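Local coordinates for protein phycoerythrin alpha-2 chain, chloroplastic (Rhodomonas sp. CS24, PDB 1XG0) that harvests light for photosynthesis as the alpha-2 chain of a cryptophyte phycoerythrin, carrying a covalently attached 15,16-dihydrobiliverdin chromophore in a four-chain bilin-protein complex, at residues Cys19-Ala22 against Pro23-Tyr26; Ile47-Ser50 against Thr51-Glu55. One frame throughout, in Å; residues are numbered along the deposited sequence. Where two conformers were deposited one is given.

Contact 1: residues Cys19-Ala22 against Pro23-Tyr26. With DBV (15,16-dihydrobiliverdin), chain G.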
loop_
_atom_site.group_PDB
_atom_site.type_symbol
_atom_site.label_atom_id
_atom_site.label_comp_id
_atom_site.label_asym_id
_atom_site.label_seq_id
_atom_site.Cartn_x
_atom_site.Cartn_y
_atom_site.Cartn_z
ATOM N N CYS B 19 -20.563 16.773 -4.401
ATOM C CA CYS B 19 -20.194 16.028 -5.603
ATOM C C CYS B 19 -21.242 16.182 -6.676
ATOM O O CYS B 19 -22.427 16.033 -6.429
ATOM C CB CYS B 19 -20.077 14.566 -5.190
ATOM S SG CYS B 19 -19.734 13.395 -6.511
ATOM N N SER B 20 -20.785 16.416 -7.916
ATOM C CA SER B 20 -21.657 16.610 -9.046
ATOM C C SER B 20 -22.319 15.310 -9.562
ATOM O O SER B 20 -23.289 15.374 -10.282
ATOM C CB SER B 20 -20.918 17.260 -10.195
ATOM O OG SER B 20 -19.802 16.479 -10.602
ATOM N N ARG B 21 -21.789 14.148 -9.199
ATOM C CA ARG B 21 -22.351 12.856 -9.572
ATOM C C ARG B 21 -23.523 12.595 -8.633
ATOM O O ARG B 21 -23.338 12.500 -7.421
ATOM C CB ARG B 21 -21.267 11.782 -9.422
ATOM C CG ARG B 21 -21.614 10.391 -9.911
ATOM C CD ARG B 21 -22.499 9.587 -9.031
ATOM N NE ARG B 21 -22.511 8.187 -9.442
ATOM C CZ ARG B 21 -23.187 7.228 -8.838
ATOM N NH1 ARG B 21 -24.054 7.518 -7.872
ATOM N NH2 ARG B 21 -22.979 5.968 -9.175
ATOM N N ALA B 22 -24.724 12.503 -9.149
ATOM C CA ALA B 22 -25.905 12.420 -8.302
ATOM C C ALA B 22 -25.980 11.092 -7.543
ATOM O O ALA B 22 -25.729 10.034 -8.134
ATOM C CB ALA B 22 -27.189 12.582 -9.147
ATOM N N PRO B 23 -26.375 11.125 -6.273
ATOM C CA PRO B 23 -26.727 9.884 -5.580
ATOM C C PRO B 23 -27.821 9.145 -6.294
ATOM O O PRO B 23 -28.671 9.775 -6.948
ATOM C CB PRO B 23 -27.233 10.384 -4.232
ATOM C CG PRO B 23 -26.660 11.737 -4.010
ATOM C CD PRO B 23 -26.516 12.313 -5.428
ATOM N N LYS B 24 -27.853 7.841 -6.211
ATOM C CA LYS B 24 -28.955 7.047 -6.778
ATOM C C LYS B 24 -29.116 5.678 -6.132
ATOM O O LYS B 24 -30.217 5.108 -6.138
ATOM C CB LYS B 24 -28.813 6.894 -8.281
ATOM C CG LYS B 24 -27.758 5.977 -8.747
ATOM C CD LYS B 24 -27.679 5.871 -10.280
ATOM C CE LYS B 24 -26.683 4.839 -10.614
ATOM N NZ LYS B 24 -26.401 4.830 -12.038
ATOM N N GLU B 25 -28.055 5.117 -5.593
ATOM C CA GLU B 25 -28.083 3.752 -5.093
ATOM C C GLU B 25 -28.976 3.617 -3.884
ATOM O O GLU B 25 -29.713 2.609 -3.740
ATOM C CB GLU B 25 -26.673 3.270 -4.810
ATOM C CG GLU B 25 -25.820 3.065 -6.065
ATOM C CD GLU B 25 -25.183 4.306 -6.708
ATOM O OE1 GLU B 25 -25.336 5.460 -6.210
ATOM O OE2 GLU B 25 -24.521 4.099 -7.753
ATOM N N TYR B 26 -28.880 4.551 -2.950
ATOM C CA TYR B 26 -29.775 4.541 -1.765
ATOM C C TYR B 26 -31.135 5.107 -2.201
ATOM O O TYR B 26 -31.245 6.209 -2.741
ATOM C CB TYR B 26 -29.161 5.398 -0.652
ATOM C CG TYR B 26 -30.122 5.687 0.451
ATOM C CD1 TYR B 26 -30.455 4.740 1.399
ATOM C CD2 TYR B 26 -30.719 6.954 0.574
ATOM C CE1 TYR B 26 -31.330 5.025 2.438
ATOM C CE2 TYR B 26 -31.607 7.240 1.605
ATOM C CZ TYR B 26 -31.898 6.285 2.530
ATOM O OH TYR B 26 -32.751 6.530 3.586
HETATM N NA DBV G . -17.574 11.396 -9.815
HETATM C C1A DBV G . -17.191 12.586 -10.331
HETATM C C2A DBV G . -17.217 13.614 -9.285
HETATM C C3A DBV G . -17.673 13.000 -8.147
HETATM C C4A DBV G . -17.882 11.582 -8.465
HETATM C CMA DBV G . -16.794 14.997 -9.508
HETATM C CBA DBV G . -17.080 13.145 -5.683
HETATM O OA DBV G . -16.852 12.760 -11.521
HETATM C CHA DBV G . -18.304 10.598 -7.625
HETATM C CAA DBV G . -17.951 13.652 -6.816
HETATM N NB DBV G . -19.375 8.416 -7.331
HETATM C C1B DBV G . -18.427 9.198 -7.963
HETATM C C2B DBV G . -17.670 8.366 -8.842
HETATM C C3B DBV G . -18.262 7.114 -8.811
HETATM C C4B DBV G . -19.345 7.126 -7.854
HETATM C CHB DBV G . -20.067 6.025 -7.441
HETATM C CMB DBV G . -16.384 8.676 -9.536
HETATM C CAB DBV G . -17.865 5.929 -9.632
HETATM C CBB DBV G . -18.412 6.003 -11.082
HETATM C CGB DBV G . -19.910 6.186 -11.076
HETATM O O1B DBV G . -20.634 5.224 -10.750
HETATM O O2B DBV G . -20.369 7.358 -11.359
HETATM C CHC DBV G . -22.492 6.793 -3.215
HETATM N NC DBV G . -21.256 6.698 -5.344
HETATM C C1C DBV G . -20.891 5.780 -6.340
HETATM C C2C DBV G . -21.476 4.515 -5.980
HETATM C C3C DBV G . -22.128 4.702 -4.765
HETATM C C4C DBV G . -21.996 6.043 -4.416
HETATM C CMC DBV G . -22.835 3.654 -3.940
HETATM C CAC DBV G . -21.321 3.265 -6.770
HETATM C CBC DBV G . -19.968 2.564 -6.638
HETATM C CGC DBV G . -19.631 1.765 -5.426
HETATM O O1C DBV G . -20.581 1.219 -4.817
HETATM O O2C DBV G . -18.425 1.643 -5.036
HETATM N ND DBV G . -24.857 7.065 -3.929
HETATM C C1D DBV G . -23.644 7.772 -3.561
HETATM C C2D DBV G . -24.084 8.559 -2.371
HETATM C C3D DBV G . -25.363 8.357 -2.091
HETATM C C4D DBV G . -25.879 7.385 -3.112
HETATM C CMD DBV G . -23.116 9.465 -1.657
HETATM C CAD DBV G . -26.129 8.943 -0.992
HETATM C CBD DBV G . -27.414 8.799 -0.773
HETATM O OD DBV G . -27.048 6.949 -3.228
#
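Arg21 and Glu25 meet end-on, guanidinium to carboxylate, in a two-pronged salt bridge laid against the 15,16-dihydrobiliverdin that is bound covalently through Cys19 SG. Arg21 NH1 reaches Glu25 OE1 at 2.9 Å and NH2 reaches OE2 at 2.8 Å; both oxygens offer their syn lone pairs, and the two planes lie only 10° apart. The rest of the guanidinium edge is used as well: NE donates to O2B and NH2 to O1B (2.9 Å) of one bilin propionate, while bilin CHB sits over one face. A bend at chi2 (-77°) lays the outer arginine chain along the pigment, with CD 3.7 Å from bilin NB. Glu25 OE1 also accepts from bilin ND at 2.8 Å, so this one oxygen takes both Arg21 NH1 and the N-H of bilin ring D. Replacing Arg21 by an alanine would probably leave the propionate and the Glu25 carboxylate without their shared cation and free the carboxylate to turn away from ND. Packing is close on the pigment side, where Pro23 CB lies 3.5 Å from bilin C4D and Tyr26 N donates to bilin OD at 3.0 Å. By contrast, Ala22 and the extended Lys24 chain lie on the exposed side, Lys24 CG only brushing NH1. The whole segment belongs to the loop leaving strand 7-15 and leading to strand 38-46, whose Lys41 NZ also hydrogen-bonds the chromophore.

Contact 2: residues Ile47-Ser50 against Thr51-Glu55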
loop_
_atom_site.group_PDB
_atom_site.type_symbol
_atom_site.label_atom_id
_atom_site.label_comp_id
_atom_site.label_asym_id
_atom_site.label_seq_id
_atom_site.Cartn_x
_atom_site.Cartn_y
_atom_site.Cartn_z
ATOM N N ILE B 47 -12.593 -12.202 0.535
ATOM C CA ILE B 47 -11.344 -11.444 0.542
ATOM C C ILE B 47 -10.283 -12.273 -0.194
ATOM O O ILE B 47 -10.028 -13.432 0.167
ATOM C CB ILE B 47 -10.909 -11.153 1.979
ATOM C CG1 ILE B 47 -12.022 -10.410 2.750
ATOM C CG2 ILE B 47 -9.612 -10.361 1.984
ATOM C CD1 ILE B 47 -12.578 -9.166 2.062
ATOM N N GLU B 48 -9.687 -11.656 -1.209
ATOM C CA GLU B 48 -8.703 -12.278 -2.069
ATOM C C GLU B 48 -7.455 -11.411 -2.138
ATOM O O GLU B 48 -7.538 -10.187 -2.259
ATOM C CB GLU B 48 -9.260 -12.505 -3.485
ATOM C CG GLU B 48 -10.461 -13.445 -3.521
ATOM C CD GLU B 48 -10.505 -14.284 -4.789
ATOM O OE1 GLU B 48 -10.995 -13.729 -5.810
ATOM O OE2 GLU B 48 -10.040 -15.492 -4.822
ATOM N N VAL B 49 -6.307 -12.080 -2.152
ATOM C CA VAL B 49 -5.002 -11.435 -2.325
ATOM C C VAL B 49 -4.307 -12.145 -3.463
ATOM O O VAL B 49 -4.243 -13.389 -3.479
ATOM C CB VAL B 49 -4.160 -11.478 -1.034
ATOM C CG1 VAL B 49 -2.766 -10.927 -1.269
ATOM C CG2 VAL B 49 -4.871 -10.672 0.045
ATOM N N SER B 50 -3.767 -11.369 -4.397
ATOM C CA SER B 50 -3.166 -11.909 -5.591
ATOM C C SER B 50 -1.713 -12.360 -5.386
ATOM O O SER B 50 -1.029 -11.957 -4.452
ATOM C CB SER B 50 -3.156 -10.853 -6.678
ATOM O OG SER B 50 -2.232 -9.813 -6.342
ATOM N N THR B 51 -1.262 -13.178 -6.342
ATOM C CA THR B 51 0.131 -13.564 -6.481
ATOM C C THR B 51 1.017 -12.328 -6.542
ATOM O O THR B 51 2.096 -12.238 -5.914
ATOM C CB THR B 51 0.335 -14.338 -7.801
ATOM O OG1 THR B 51 -0.521 -15.486 -7.862
ATOM C CG2 THR B 51 1.698 -14.925 -7.830
ATOM N N GLY B 52 0.615 -11.351 -7.332
ATOM C CA GLY B 52 1.413 -10.162 -7.503
ATOM C C GLY B 52 1.586 -9.368 -6.220
ATOM O O GLY B 52 2.689 -8.883 -5.899
ATOM N N THR B 53 0.502 -9.223 -5.463
ATOM C CA THR B 53 0.604 -8.551 -4.186
ATOM C C THR B 53 1.518 -9.326 -3.237
ATOM O O THR B 53 2.374 -8.733 -2.557
ATOM C CB THR B 53 -0.778 -8.370 -3.545
ATOM O OG1 THR B 53 -1.533 -7.524 -4.420
ATOM C CG2 THR B 53 -0.708 -7.773 -2.185
ATOM N N ALA B 54 1.344 -10.643 -3.188
ATOM C CA ALA B 54 2.187 -11.470 -2.323
ATOM C C ALA B 54 3.674 -11.339 -2.686
ATOM O O ALA B 54 4.550 -11.286 -1.815
ATOM C CB ALA B 54 1.730 -12.922 -2.396
ATOM N N GLU B 55 3.975 -11.323 -3.992
ATOM C CA GLU B 55 5.356 -11.155 -4.457
ATOM C C GLU B 55 5.889 -9.793 -4.051
ATOM O O GLU B 55 7.066 -9.660 -3.674
ATOM C CB GLU B 55 5.442 -11.366 -5.973
ATOM C CG GLU B 55 5.288 -12.840 -6.314
ATOM C CD GLU B 55 5.337 -13.206 -7.782
ATOM O OE1 GLU B 55 5.204 -12.322 -8.606
ATOM O OE2 GLU B 55 5.509 -14.422 -8.069
HETATM O O HOH W 1 -4.030 -8.484 -3.983
#
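An N-cap opens helix 51-64: Ser50, the last residue before the first turn, turns its hydroxyl back toward the helix start. Its OG accepts from Thr53 N at 2.9 Å with an N-H...O angle of 166°, capping a backbone N-H of the first turn, where the helix itself supplies no carbonyl four residues back. The torsion behind this sets OG between the backbone N and the carbonyl carbon (chi1 69°), which brings it within reach of Thr53 N. The carbonyl of the same residue begins the regular helical pattern, Ser50 O accepting from Ala54 N at 3.0 Å, and Glu55 N follows with a bond to Thr51 O. Ser50 is therefore held to the helix by both side chain and backbone. Its hydroxyl is also hydrogen-bonded to an acidic side chain of another protein chain, so the cap forms part of a subunit interface; Ala54 packs on an apolar side chain of a further chain. Beside the cap, the Val49 and Thr53 side chains cross at about a right angle, and Val49 CG1 meets Thr53 CG2 at 3.9 Å. Each of these methyls stands anti to its own backbone N, which puts Thr53 OG1, the other branch, beside that N and near Ser50 OG. There a water bridges the connection and the helix, accepting from Ser50 N at 2.9 Å and lying 2.7 Å from Thr53 OG1.

In the fold
Contact 1 and contact 2 follow one another along the chain and lie on opposite sides of its centre, their own centres 32 Å apart and their nearest atoms about 20 Å apart. The two-stranded antiparallel sheet of 7-15 and 38-46 runs between them: residues 19-26 belong to the loop connecting its strands, whereas residues 47-55 carry the chain out of strand 38-46 and into helix 51-64. They share no residue and do not touch. The contact 1 end carries the covalent bilin and also touches a partner chain, while the contact 2 end starts a helix packed on other chains, consistent with an extended subunit that both carries pigment and lies against its partners.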